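Local coordinates for protein iron dependent repressor (Sulfolobus solfataricus, PDB 2X4H) that probably acts as a metal-dependent, DNA-binding transcriptional repressor of the DtxR/MntR family and binds zinc at several sites, at residues F16-T21 against F49-H54; K23-S28 against A38-I43; K33-A38 against I43-V48; K120-N123 against K127-Y130. All blocks are in the same frame, centred on the assembly; numbering follows the deposited sequence.

From the N terminus, helix 13-27 supplies the first half of two contacts. Contact 1 carries it to helix 45-57 and closes the widest loop, and within this loop lie both contact 2 and contact 3. Contact 2 ties the C-terminal end of helix 13-27 to helix 34-41. Contact 3 folds helix 34-41 back on the start of helix 45-57; its segments alternate along the chain with those of contact 2, sharing Ala38 and Ile43. Together the three join the helices of the probable DNA-binding domain. Contact 4 follows later in the chain, across the chain's centre, closing a short loop after helix 115-124, its centre about 28 Å from that of contact 1.

Contact 1 (F16-T21 against F49-H54); sequences FSYLLT and FEEVSH. With ZN (zinc ion), chain L; ZN (zinc ion), chain K.
Helices 13-27 and 45-57 come closest here at Tyr18 and Val52, whose CA atoms stand 8.4 Å apart, a gap bridged by side chains alone. The Tyr18 ring spans it, and Glu51 crosses over one face: its CG sits 3.8 Å from the centroid of the Tyr18 ring and 17° off the normal, a CH-pi contact. Further out, the Glu51 CB lies 3.6 Å from the Tyr18 OH. Val52 reaches the same ring at its edge, with CG2 4.5 Å from the Tyr18 CD2. Glu51 has its CG anti to the backbone N (chi1 -177°) and then bends at chi2, which lays the methylenes on the ring while turning the carboxylate off toward metal. There Glu51 OE2 binds one zinc ion at 1.8 Å, together with Glu15 of the same chain and Glu50 and His54 of the second subunit. Glu50 and His54, one helical turn apart, share the other zinc ion: Glu50 OE1 at 1.8 Å and His54 NE2 at 2.0 Å hold it, and Glu15 and Glu51 of the second subunit complete the site. Replacing Tyr18 with an alanine removes the flat face under Glu51, which would probably open a gap between the helices and leave the methylenes of this zinc ligand less firmly positioned. The aliphatic part of Glu51 thus serves the hydrophobic core and its carboxylate serves the metal, consistent with a second-shell role for Tyr18 in a site that joins two subunits.

Contact 2 (K23-S28 against A38-I43); sequences KRYNDS and AKDLKI
Asp40 OD1 is the polar atom on which both Arg24 and Tyr25 converge, linking the last turns of helix 13-27 to helix 34-41, the first helix of the helix-turn-helix. Tyr25 OH donates a hydrogen bond to it, modelled at 2.3 Å from Asp40 OD1, so short that the exact length is doubtful. The tyrosine and aspartate side chains come from opposite directions, and ring and carboxylate are nearly coplanar, 8° apart, with OD1 at the ring edge. Arg24 forms the salt bridge, NH1 lying 3.4 Å from Asp40 OD1. The aspartate oxygen meets the edge of the guanidinium close to its plane, yet the carboxylate plane is turned 77° against it. Arg24 reaches this position with CG anti to the backbone N (chi1 -170°) and a bend at chi3. One hydroxyl and one guanidinium at the same oxygen would probably stabilise the charged carboxylate, and Arg36 adds a long, weak ion pair at Asp40 OD2. Away from this bridge, within helix 13-27 itself, Lys23 NZ makes a salt bridge one turn along, 2.8 Å from Asp27 OD2, using the oxygen's syn lone pair. Asn26 looks to the wing instead, hydrogen-bonded to the backbone of Ile70 and Val68. Helix 34-41 finishes in a Schellman motif: Lys42 takes a positive phi, a weak bond runs from Lys42 N to Lys39 O, and Ile43 N donates to Ala38 O at 2.9 Å.

Contact 3 (K33-A38 against I43-V48); sequences KINRIA and IAPSSV
Val48 packs on Ile34, Ile37 and Ala38 where the two helices of the helix-turn-helix meet, helix 34-41 and helix 45-57, the latter probably the DNA-recognition helix as in other DtxR relatives. The apolar contacts come first. The two methyls of Val48 are divided between partners: with CG1 anti to the backbone N (chi1 175°), that branch enters between Ile34 and Ile37, 3.9 Å from Ile34 CG2 and 3.8 Å from Ile37 CG2. The other methyl goes to the small residue, Val48 CG2 standing 3.7 Å from Ala38 CB. Ala38 also receives Pro45, whose CG is 4.1 Å from the Ala38 CB, and its single methyl lets the start of helix 45-57 come close. Helix 13-27 adds the third side of this core: Tyr18 touches Val48 and Ile43, and Ile22 touches Ile37. Contacts between polar and apolar atoms lie nearer the surface. Asn35 crosses Pro45 at about a right angle and brings its OD1 to 3.2 Å from the Pro45 CG. Among backbone bonds, the one from Ile43 to Ala38 closes the first helix, and each helix has a residue at its N-cap position, Lys33 for the first and Ala44 for the second. Across the subunit boundary, Ser47 packs on Ser47 of the second subunit. At the start of the second helix, Val48 N donates to Ala44 O at 3.0 Å.

Contact 4 (K120-N123 against K127-Y130); sequences KLYN and KPSY
Lys127 lies with its backbone on the face of the Tyr122 ring, and its side chain runs outward from there. Its CA stands over the middle of the ring, 3.7 Å from the Tyr122 centroid and 11° off the normal, a CH-pi contact. CB follows above the rim, 3.7 Å from Tyr122 CE2. CG, turned anti to the carbonyl carbon (chi1 -52°), is kept over the rim near Tyr122 CE2 and already nears Asn123 OD1. From there the chain is extended, and CE comes 3.4 Å from Asn123 OD1; the ammonium end is carried onward past the amide. The Lys127 side chain crosses that of Tyr122 at about a right angle. Its backbone is fixed too, since Lys127 N donates to Tyr122 O at 2.8 Å with an N-H...O angle of 149°. Pro128 takes the next position along the ring: its CD is 3.9 Å from Tyr122 CD1, and its carbonyl O lies 3.4 Å from Tyr122 CE1. Lys83 of helix 72-94 makes a cation-pi contact with the same tyrosine, and Val87 packs on it. If Tyr122 were a serine, Lys127 and Pro128 would probably lose the flat surface they rest on, and the loop would be freer to move off the helix. The chain leaves helix 115-124 with a backbone bond from residue i+5 back to residue i, within the metal binding and dimerisation domain, and the loop runs on to Cys131 and His133, two ligands of a bound zinc ion.

Contact 1 (F16-T21 against F49-H54)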
loop_
_atom_site.group_PDB
_atom_site.type_symbol
_atom_site.label_atom_id
_atom_site.label_comp_id
_atom_site.label_asym_id
_atom_site.label_seq_id
_atom_site.Cartn_x
_atom_site.Cartn_y
_atom_site.Cartn_z
ATOM N N PHE C 16 -2.734 -3.041 12.452
ATOM C CA PHE C 16 -2.858 -2.798 13.864
ATOM C C PHE C 16 -1.717 -3.428 14.674
ATOM O O PHE C 16 -1.114 -2.757 15.504
ATOM C CB PHE C 16 -4.201 -3.338 14.345
ATOM C CG PHE C 16 -4.528 -2.997 15.751
ATOM C CD1 PHE C 16 -4.652 -1.677 16.145
ATOM C CD2 PHE C 16 -4.791 -4.001 16.677
ATOM C CE1 PHE C 16 -5.002 -1.359 17.441
ATOM C CE2 PHE C 16 -5.139 -3.683 17.975
ATOM C CZ PHE C 16 -5.233 -2.361 18.358
ATOM N N SER C 17 -1.450 -4.713 14.447
ATOM C CA SER C 17 -0.325 -5.412 15.099
ATOM C C SER C 17 1.030 -4.746 14.855
ATOM O O SER C 17 1.844 -4.628 15.768
ATOM C CB SER C 17 -0.261 -6.868 14.634
ATOM O OG SER C 17 -1.271 -7.610 15.273
ATOM N N TYR C 18 1.270 -4.334 13.608
ATOM C CA TYR C 18 2.492 -3.608 13.275
ATOM C C TYR C 18 2.601 -2.374 14.134
ATOM O O TYR C 18 3.627 -2.143 14.750
ATOM C CB TYR C 18 2.507 -3.174 11.806
ATOM C CG TYR C 18 3.128 -4.146 10.847
ATOM C CD1 TYR C 18 2.489 -5.342 10.516
ATOM C CD2 TYR C 18 4.336 -3.850 10.214
ATOM C CE1 TYR C 18 3.056 -6.244 9.613
ATOM C CE2 TYR C 18 4.903 -4.734 9.306
ATOM C CZ TYR C 18 4.262 -5.925 9.005
ATOM O OH TYR C 18 4.839 -6.792 8.105
ATOM N N LEU C 19 1.532 -1.583 14.168
ATOM C CA LEU C 19 1.555 -0.298 14.858
ATOM C C LEU C 19 1.708 -0.436 16.355
ATOM O O LEU C 19 2.319 0.425 16.986
ATOM C CB LEU C 19 0.308 0.537 14.571
ATOM C CG LEU C 19 0.039 0.945 13.123
ATOM C CD1 LEU C 19 -1.126 1.912 13.089
ATOM C CD2 LEU C 19 1.275 1.548 12.438
ATOM N N LEU C 20 1.149 -1.492 16.935
ATOM C CA LEU C 20 1.314 -1.724 18.373
ATOM C C LEU C 20 2.747 -2.153 18.659
ATOM O O LEU C 20 3.284 -1.836 19.714
ATOM C CB LEU C 20 0.331 -2.779 18.894
ATOM C CG LEU C 20 -1.118 -2.310 19.049
ATOM C CD1 LEU C 20 -2.094 -3.485 19.044
ATOM C CD2 LEU C 20 -1.266 -1.472 20.320
ATOM N N THR C 21 3.368 -2.868 17.721
ATOM C CA THR C 21 4.759 -3.279 17.895
ATOM C C THR C 21 5.717 -2.101 17.741
ATOM O O THR C 21 6.671 -1.981 18.490
ATOM C CB THR C 21 5.166 -4.343 16.900
ATOM O OG1 THR C 21 4.302 -5.475 17.028
ATOM C CG2 THR C 21 6.582 -4.766 17.166
ATOM N N PHE C 49 9.566 -4.516 5.624
ATOM C CA PHE C 49 9.965 -3.349 4.820
ATOM C C PHE C 49 8.865 -2.947 3.841
ATOM O O PHE C 49 8.548 -1.769 3.700
ATOM C CB PHE C 49 11.258 -3.624 4.034
ATOM C CG PHE C 49 11.872 -2.386 3.421
ATOM C CD1 PHE C 49 13.038 -1.838 3.950
ATOM C CD2 PHE C 49 11.275 -1.762 2.321
ATOM C CE1 PHE C 49 13.605 -0.703 3.396
ATOM C CE2 PHE C 49 11.836 -0.624 1.758
ATOM C CZ PHE C 49 13.015 -0.093 2.295
ATOM N N GLU C 50 8.299 -3.928 3.154
ATOM C CA GLU C 50 7.241 -3.666 2.186
ATOM C C GLU C 50 6.036 -3.073 2.900
ATOM O O GLU C 50 5.517 -2.039 2.482
ATOM C CB GLU C 50 6.866 -4.960 1.445
ATOM C CG GLU C 50 5.699 -4.872 0.471
ATOM C CD GLU C 50 5.939 -4.014 -0.764
ATOM O OE1 GLU C 50 4.934 -3.500 -1.281
ATOM O OE2 GLU C 50 7.081 -3.865 -1.223
ATOM N N GLU C 51 5.608 -3.702 3.993
ATOM C CA GLU C 51 4.404 -3.231 4.692
ATOM C C GLU C 51 4.657 -1.856 5.273
ATOM O O GLU C 51 3.834 -0.954 5.120
ATOM C CB GLU C 51 3.921 -4.223 5.757
ATOM C CG GLU C 51 2.591 -3.822 6.486
ATOM C CD GLU C 51 1.410 -3.685 5.541
ATOM O OE1 GLU C 51 1.534 -4.041 4.369
ATOM O OE2 GLU C 51 0.330 -3.219 5.936
ATOM N N VAL C 52 5.817 -1.659 5.887
ATOM C CA VAL C 52 6.146 -0.331 6.406
ATOM C C VAL C 52 6.013 0.776 5.347
ATOM O O VAL C 52 5.530 1.855 5.659
ATOM C CB VAL C 52 7.497 -0.303 7.134
ATOM C CG1 VAL C 52 7.955 1.133 7.374
ATOM C CG2 VAL C 52 7.375 -1.028 8.482
ATOM N N SER C 53 6.354 0.517 4.090
ATOM C CA SER C 53 6.265 1.583 3.077
ATOM C C SER C 53 4.821 1.903 2.718
ATOM O O SER C 53 4.480 3.057 2.482
ATOM C CB SER C 53 7.134 1.292 1.818
ATOM O OG SER C 53 6.683 0.157 1.130
ATOM N N HIS C 54 3.957 0.897 2.748
ATOM C CA HIS C 54 2.512 1.139 2.677
ATOM C C HIS C 54 1.921 1.904 3.859
ATOM O O HIS C 54 1.026 2.733 3.673
ATOM C CB HIS C 54 1.762 -0.174 2.461
ATOM C CG HIS C 54 1.969 -0.742 1.090
ATOM N ND1 HIS C 54 1.667 -0.031 -0.048
ATOM C CD2 HIS C 54 2.448 -1.935 0.674
ATOM C CE1 HIS C 54 1.948 -0.761 -1.113
ATOM N NE2 HIS C 54 2.431 -1.919 -0.703
HETATM ZN ZN ZN L . 3.179 -3.443 -1.695
HETATM ZN ZN ZN K . -1.127 -2.662 5.129
#

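Contact 2 (K23-S28 against A38-I43)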
loop_
_atom_site.group_PDB
_atom_site.type_symbol
_atom_site.label_atom_id
_atom_site.label_comp_id
_atom_site.label_asym_id
_atom_site.label_seq_id
_atom_site.Cartn_x
_atom_site.Cartn_y
_atom_site.Cartn_z
ATOM N N LYS C 23 4.837 1.046 18.305
ATOM C CA LYS C 23 4.574 1.925 19.473
ATOM C C LYS C 23 5.339 1.522 20.744
ATOM O O LYS C 23 5.769 2.381 21.508
ATOM C CB LYS C 23 3.060 2.022 19.762
ATOM C CG LYS C 23 2.658 3.107 20.781
ATOM C CD LYS C 23 1.157 3.115 21.010
ATOM C CE LYS C 23 0.729 4.161 22.044
ATOM N NZ LYS C 23 1.243 3.832 23.386
ATOM N N ARG C 24 5.508 0.221 20.961
ATOM C CA ARG C 24 6.236 -0.281 22.132
ATOM C C ARG C 24 7.675 0.271 22.147
ATOM O O ARG C 24 8.108 0.837 23.135
ATOM C CB ARG C 24 6.221 -1.822 22.136
ATOM C CG ARG C 24 6.734 -2.489 23.409
ATOM C CD ARG C 24 7.072 -3.979 23.212
ATOM N NE ARG C 24 5.952 -4.801 22.720
ATOM C CZ ARG C 24 5.898 -5.436 21.536
ATOM N NH1 ARG C 24 6.897 -5.371 20.651
ATOM N NH2 ARG C 24 4.825 -6.158 21.223
ATOM N N TYR C 25 8.403 0.121 21.040
ATOM C CA TYR C 25 9.733 0.721 20.904
ATOM C C TYR C 25 9.663 2.240 21.094
ATOM O O TYR C 25 10.360 2.792 21.969
ATOM C CB TYR C 25 10.383 0.348 19.550
ATOM C CG TYR C 25 10.690 -1.129 19.457
ATOM C CD1 TYR C 25 9.896 -1.982 18.705
ATOM C CD2 TYR C 25 11.741 -1.685 20.180
ATOM C CE1 TYR C 25 10.156 -3.333 18.653
ATOM C CE2 TYR C 25 12.001 -3.043 20.131
ATOM C CZ TYR C 25 11.204 -3.855 19.368
ATOM O OH TYR C 25 11.458 -5.195 19.329
ATOM N N ASN C 26 8.799 2.901 20.320
ATOM C CA ASN C 26 8.665 4.361 20.367
ATOM C C ASN C 26 8.315 4.874 21.783
ATOM O O ASN C 26 8.882 5.855 22.226
ATOM C CB ASN C 26 7.588 4.875 19.409
ATOM C CG ASN C 26 7.871 4.597 17.934
ATOM O OD1 ASN C 26 6.993 4.855 17.102
ATOM N ND2 ASN C 26 9.056 4.064 17.595
ATOM N N ASP C 27 7.391 4.210 22.476
ATOM C CA ASP C 27 7.043 4.558 23.876
ATOM C C ASP C 27 8.281 4.553 24.767
ATOM O O ASP C 27 8.365 5.306 25.729
ATOM C CB ASP C 27 6.012 3.581 24.482
ATOM C CG ASP C 27 4.587 3.845 24.014
ATOM O OD1 ASP C 27 4.317 4.922 23.449
ATOM O OD2 ASP C 27 3.731 2.960 24.210
ATOM N N SER C 28 9.229 3.687 24.421
ATOM C CA SER C 28 10.474 3.499 25.164
ATOM C C SER C 28 11.594 4.482 24.743
ATOM O O SER C 28 12.693 4.409 25.275
ATOM C CB SER C 28 10.954 2.048 24.957
ATOM O OG SER C 28 11.164 1.391 26.187
ATOM N N ALA C 38 10.177 -7.429 12.764
ATOM C CA ALA C 38 10.063 -8.708 12.077
ATOM C C ALA C 38 10.133 -9.869 13.058
ATOM O O ALA C 38 9.311 -10.792 13.010
ATOM C CB ALA C 38 11.168 -8.834 11.020
ATOM N N LYS C 39 11.115 -9.817 13.951
ATOM C CA LYS C 39 11.281 -10.865 14.957
ATOM C C LYS C 39 10.127 -10.887 15.969
ATOM O O LYS C 39 9.620 -11.970 16.334
ATOM C CB LYS C 39 12.621 -10.681 15.668
ATOM C CG LYS C 39 13.078 -11.870 16.526
ATOM C CD LYS C 39 14.433 -11.558 17.174
ATOM C CE LYS C 39 14.923 -12.671 18.088
ATOM N NZ LYS C 39 16.376 -12.466 18.411
ATOM N N ASP C 40 9.691 -9.708 16.408
ATOM C CA ASP C 40 8.559 -9.633 17.349
ATOM C C ASP C 40 7.282 -10.268 16.769
ATOM O O ASP C 40 6.605 -11.021 17.456
ATOM C CB ASP C 40 8.296 -8.183 17.774
ATOM C CG ASP C 40 9.478 -7.563 18.531
ATOM O OD1 ASP C 40 9.521 -6.323 18.681
ATOM O OD2 ASP C 40 10.376 -8.315 18.971
ATOM N N LEU C 41 6.990 -9.995 15.494
ATOM C CA LEU C 41 5.797 -10.541 14.825
ATOM C C LEU C 41 6.023 -11.914 14.181
ATOM O O LEU C 41 5.088 -12.501 13.639
ATOM C CB LEU C 41 5.290 -9.550 13.768
ATOM C CG LEU C 41 4.797 -8.216 14.324
ATOM C CD1 LEU C 41 4.538 -7.242 13.195
ATOM C CD2 LEU C 41 3.535 -8.419 15.226
ATOM N N LYS C 42 7.250 -12.428 14.251
ATOM C CA LYS C 42 7.596 -13.738 13.673
ATOM C C LYS C 42 7.350 -13.778 12.168
ATOM O O LYS C 42 6.717 -14.712 11.666
ATOM C CB LYS C 42 6.818 -14.879 14.359
ATOM C CG LYS C 42 6.939 -14.902 15.879
ATOM C CD LYS C 42 6.530 -16.255 16.493
ATOM C CE LYS C 42 5.019 -16.533 16.418
ATOM N NZ LYS C 42 4.578 -16.966 15.053
ATOM N N ILE C 43 7.831 -12.753 11.462
ATOM C CA ILE C 43 7.704 -12.672 9.993
ATOM C C ILE C 43 8.996 -12.161 9.329
ATOM O O ILE C 43 9.965 -11.824 10.020
ATOM C CB ILE C 43 6.481 -11.795 9.553
ATOM C CG1 ILE C 43 6.670 -10.332 9.989
ATOM C CG2 ILE C 43 5.181 -12.377 10.066
ATOM C CD1 ILE C 43 5.431 -9.454 9.781
#

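Contact 3 (K33-A38 against I43-V48)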
loop_
_atom_site.group_PDB
_atom_site.type_symbol
_atom_site.label_atom_id
_atom_site.label_comp_id
_atom_site.label_asym_id
_atom_site.label_seq_id
_atom_site.Cartn_x
_atom_site.Cartn_y
_atom_site.Cartn_z
ATOM N N LYS C 33 13.204 -0.672 14.596
ATOM C CA LYS C 33 13.997 -1.146 13.435
ATOM C C LYS C 33 13.266 -2.278 12.699
ATOM O O LYS C 33 12.587 -3.100 13.326
ATOM C CB LYS C 33 15.398 -1.606 13.839
ATOM C CG LYS C 33 16.169 -0.584 14.673
ATOM C CD LYS C 33 17.664 -0.858 14.663
ATOM C CE LYS C 33 18.321 -0.309 15.915
ATOM N NZ LYS C 33 17.671 0.971 16.348
ATOM N N ILE C 34 13.444 -2.315 11.376
ATOM C CA ILE C 34 12.763 -3.275 10.522
ATOM C C ILE C 34 12.895 -4.688 11.041
ATOM O O ILE C 34 11.893 -5.413 11.134
ATOM C CB ILE C 34 13.242 -3.177 9.071
ATOM C CG1 ILE C 34 12.835 -1.817 8.503
ATOM C CG2 ILE C 34 12.652 -4.319 8.199
ATOM C CD1 ILE C 34 11.341 -1.548 8.586
ATOM N N ASN C 35 14.093 -5.066 11.457
ATOM C CA ASN C 35 14.327 -6.461 11.881
ATOM C C ASN C 35 13.845 -6.810 13.299
ATOM O O ASN C 35 13.580 -7.978 13.602
ATOM C CB ASN C 35 15.789 -6.800 11.669
ATOM C CG ASN C 35 16.186 -6.627 10.221
ATOM O OD1 ASN C 35 15.835 -7.440 9.375
ATOM N ND2 ASN C 35 16.872 -5.536 9.920
ATOM N N ARG C 36 13.690 -5.806 14.154
ATOM C CA ARG C 36 13.103 -6.042 15.479
ATOM C C ARG C 36 11.598 -6.265 15.356
ATOM O O ARG C 36 11.050 -7.177 15.977
ATOM C CB ARG C 36 13.410 -4.888 16.447
ATOM C CG ARG C 36 14.898 -4.715 16.793
ATOM C CD ARG C 36 15.493 -5.904 17.567
ATOM N NE ARG C 36 15.033 -6.008 18.955
ATOM C CZ ARG C 36 14.308 -7.003 19.475
ATOM N NH1 ARG C 36 13.892 -8.022 18.734
ATOM N NH2 ARG C 36 13.985 -6.966 20.774
ATOM N N ILE C 37 10.949 -5.441 14.534
ATOM C CA ILE C 37 9.533 -5.603 14.209
ATOM C C ILE C 37 9.278 -6.995 13.643
ATOM O O ILE C 37 8.298 -7.652 14.002
ATOM C CB ILE C 37 9.060 -4.585 13.168
ATOM C CG1 ILE C 37 9.237 -3.148 13.671
ATOM C CG2 ILE C 37 7.600 -4.852 12.793
ATOM C CD1 ILE C 37 8.954 -2.075 12.607
ATOM N N ALA C 38 10.177 -7.429 12.764
ATOM C CA ALA C 38 10.063 -8.708 12.077
ATOM C C ALA C 38 10.133 -9.869 13.058
ATOM O O ALA C 38 9.311 -10.792 13.010
ATOM C CB ALA C 38 11.168 -8.834 11.020
ATOM N N ILE C 43 7.831 -12.753 11.462
ATOM C CA ILE C 43 7.704 -12.672 9.993
ATOM C C ILE C 43 8.996 -12.161 9.329
ATOM O O ILE C 43 9.965 -11.824 10.020
ATOM C CB ILE C 43 6.481 -11.795 9.553
ATOM C CG1 ILE C 43 6.670 -10.332 9.989
ATOM C CG2 ILE C 43 5.181 -12.377 10.066
ATOM C CD1 ILE C 43 5.431 -9.454 9.781
ATOM N N ALA C 44 9.000 -12.083 7.993
ATOM C CA ALA C 44 10.219 -11.779 7.226
ATOM C C ALA C 44 10.484 -10.273 7.113
ATOM O O ALA C 44 9.552 -9.479 6.927
ATOM C CB ALA C 44 10.154 -12.398 5.856
ATOM N N PRO C 45 11.765 -9.874 7.232
ATOM C CA PRO C 45 12.145 -8.480 7.135
ATOM C C PRO C 45 11.669 -7.779 5.883
ATOM O O PRO C 45 11.195 -6.641 5.967
ATOM C CB PRO C 45 13.666 -8.544 7.187
ATOM C CG PRO C 45 13.928 -9.684 8.130
ATOM C CD PRO C 45 12.862 -10.690 7.792
ATOM N N SER C 46 11.796 -8.462 4.742
ATOM C CA SER C 46 11.343 -7.949 3.455
ATOM C C SER C 46 9.845 -7.644 3.510
ATOM O O SER C 46 9.411 -6.596 3.038
ATOM C CB SER C 46 11.627 -8.970 2.335
ATOM O OG SER C 46 10.860 -10.144 2.531
ATOM N N SER C 47 9.061 -8.546 4.099
ATOM C CA SER C 47 7.627 -8.289 4.336
ATOM C C SER C 47 7.411 -7.067 5.230
ATOM O O SER C 47 6.547 -6.237 4.945
ATOM C CB SER C 47 6.944 -9.503 4.954
ATOM O OG SER C 47 7.161 -10.673 4.182
ATOM N N VAL C 48 8.210 -6.929 6.286
ATOM C CA VAL C 48 8.095 -5.757 7.138
ATOM C C VAL C 48 8.481 -4.485 6.394
ATOM O O VAL C 48 7.785 -3.490 6.500
ATOM C CB VAL C 48 8.923 -5.883 8.440
ATOM C CG1 VAL C 48 8.880 -4.578 9.246
ATOM C CG2 VAL C 48 8.403 -7.033 9.282
#

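Contact 4 (K120-N123 against K127-Y130)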
loop_
_atom_site.group_PDB
_atom_site.type_symbol
_atom_site.label_atom_id
_atom_site.label_comp_id
_atom_site.label_asym_id
_atom_site.label_seq_id
_atom_site.Cartn_x
_atom_site.Cartn_y
_atom_site.Cartn_z
ATOM N N LYS C 120 -21.010 7.223 17.089
ATOM C CA LYS C 120 -22.431 7.338 17.420
ATOM C C LYS C 120 -22.898 6.183 18.282
ATOM O O LYS C 120 -23.767 6.362 19.139
ATOM C CB LYS C 120 -23.285 7.539 16.165
ATOM C CG LYS C 120 -23.199 9.006 15.718
ATOM C CD LYS C 120 -24.100 9.389 14.583
ATOM C CE LYS C 120 -24.244 10.908 14.543
ATOM N NZ LYS C 120 -24.485 11.405 13.175
ATOM N N LEU C 121 -22.305 5.013 18.080
ATOM C CA LEU C 121 -22.671 3.818 18.820
ATOM C C LEU C 121 -22.165 3.960 20.248
ATOM O O LEU C 121 -22.834 3.555 21.191
ATOM C CB LEU C 121 -22.146 2.540 18.153
ATOM C CG LEU C 121 -22.467 1.187 18.808
ATOM C CD1 LEU C 121 -23.976 0.979 18.960
ATOM C CD2 LEU C 121 -21.848 0.023 18.073
ATOM N N TYR C 122 -21.000 4.583 20.393
ATOM C CA TYR C 122 -20.435 4.899 21.698
ATOM C C TYR C 122 -21.379 5.786 22.481
ATOM O O TYR C 122 -21.742 5.465 23.630
ATOM C CB TYR C 122 -19.079 5.566 21.479
ATOM C CG TYR C 122 -18.337 6.076 22.687
ATOM C CD1 TYR C 122 -17.563 5.216 23.460
ATOM C CD2 TYR C 122 -18.312 7.416 22.986
ATOM C CE1 TYR C 122 -16.829 5.669 24.537
ATOM C CE2 TYR C 122 -17.569 7.893 24.069
ATOM C CZ TYR C 122 -16.829 7.009 24.856
ATOM O OH TYR C 122 -16.080 7.463 25.955
ATOM N N ASN C 123 -21.844 6.861 21.856
ATOM C CA ASN C 123 -22.837 7.720 22.516
ATOM C C ASN C 123 -24.137 6.970 22.853
ATOM O O ASN C 123 -24.661 7.096 23.941
ATOM C CB ASN C 123 -23.127 8.973 21.678
ATOM C CG ASN C 123 -21.914 9.894 21.564
ATOM O OD1 ASN C 123 -20.894 9.704 22.231
ATOM N ND2 ASN C 123 -22.013 10.882 20.692
ATOM N N LYS C 127 -21.564 6.131 26.376
ATOM C CA LYS C 127 -20.116 6.425 26.499
ATOM C C LYS C 127 -19.352 5.504 27.448
ATOM O O LYS C 127 -18.642 5.971 28.322
ATOM C CB LYS C 127 -19.905 7.875 26.931
ATOM C CG LYS C 127 -20.640 8.855 26.058
ATOM C CD LYS C 127 -20.308 10.297 26.352
ATOM C CE LYS C 127 -21.047 11.173 25.340
ATOM N NZ LYS C 127 -20.876 12.618 25.614
ATOM N N PRO C 128 -19.451 4.186 27.252
ATOM C CA PRO C 128 -18.834 3.261 28.203
ATOM C C PRO C 128 -17.319 3.427 28.317
ATOM O O PRO C 128 -16.629 3.641 27.288
ATOM C CB PRO C 128 -19.122 1.907 27.592
ATOM C CG PRO C 128 -19.285 2.179 26.080
ATOM C CD PRO C 128 -19.945 3.507 26.034
ATOM N N SER C 129 -16.804 3.279 29.534
ATOM C CA SER C 129 -15.353 3.403 29.793
ATOM C C SER C 129 -14.523 2.135 29.576
ATOM O O SER C 129 -13.332 2.209 29.354
ATOM C CB SER C 129 -15.137 3.852 31.224
ATOM O OG SER C 129 -15.672 5.134 31.388
ATOM N N TYR C 130 -15.151 0.977 29.727
ATOM C CA TYR C 130 -14.441 -0.291 29.691
ATOM C C TYR C 130 -15.277 -1.335 28.979
ATOM O O TYR C 130 -16.512 -1.338 29.100
ATOM C CB TYR C 130 -14.201 -0.793 31.111
ATOM C CG TYR C 130 -13.200 -0.011 31.918
ATOM C CD1 TYR C 130 -11.872 -0.358 31.926
ATOM C CD2 TYR C 130 -13.603 1.048 32.714
ATOM C CE1 TYR C 130 -10.960 0.339 32.670
ATOM C CE2 TYR C 130 -12.712 1.747 33.450
ATOM C CZ TYR C 130 -11.391 1.390 33.440
ATOM O OH TYR C 130 -10.508 2.114 34.197
#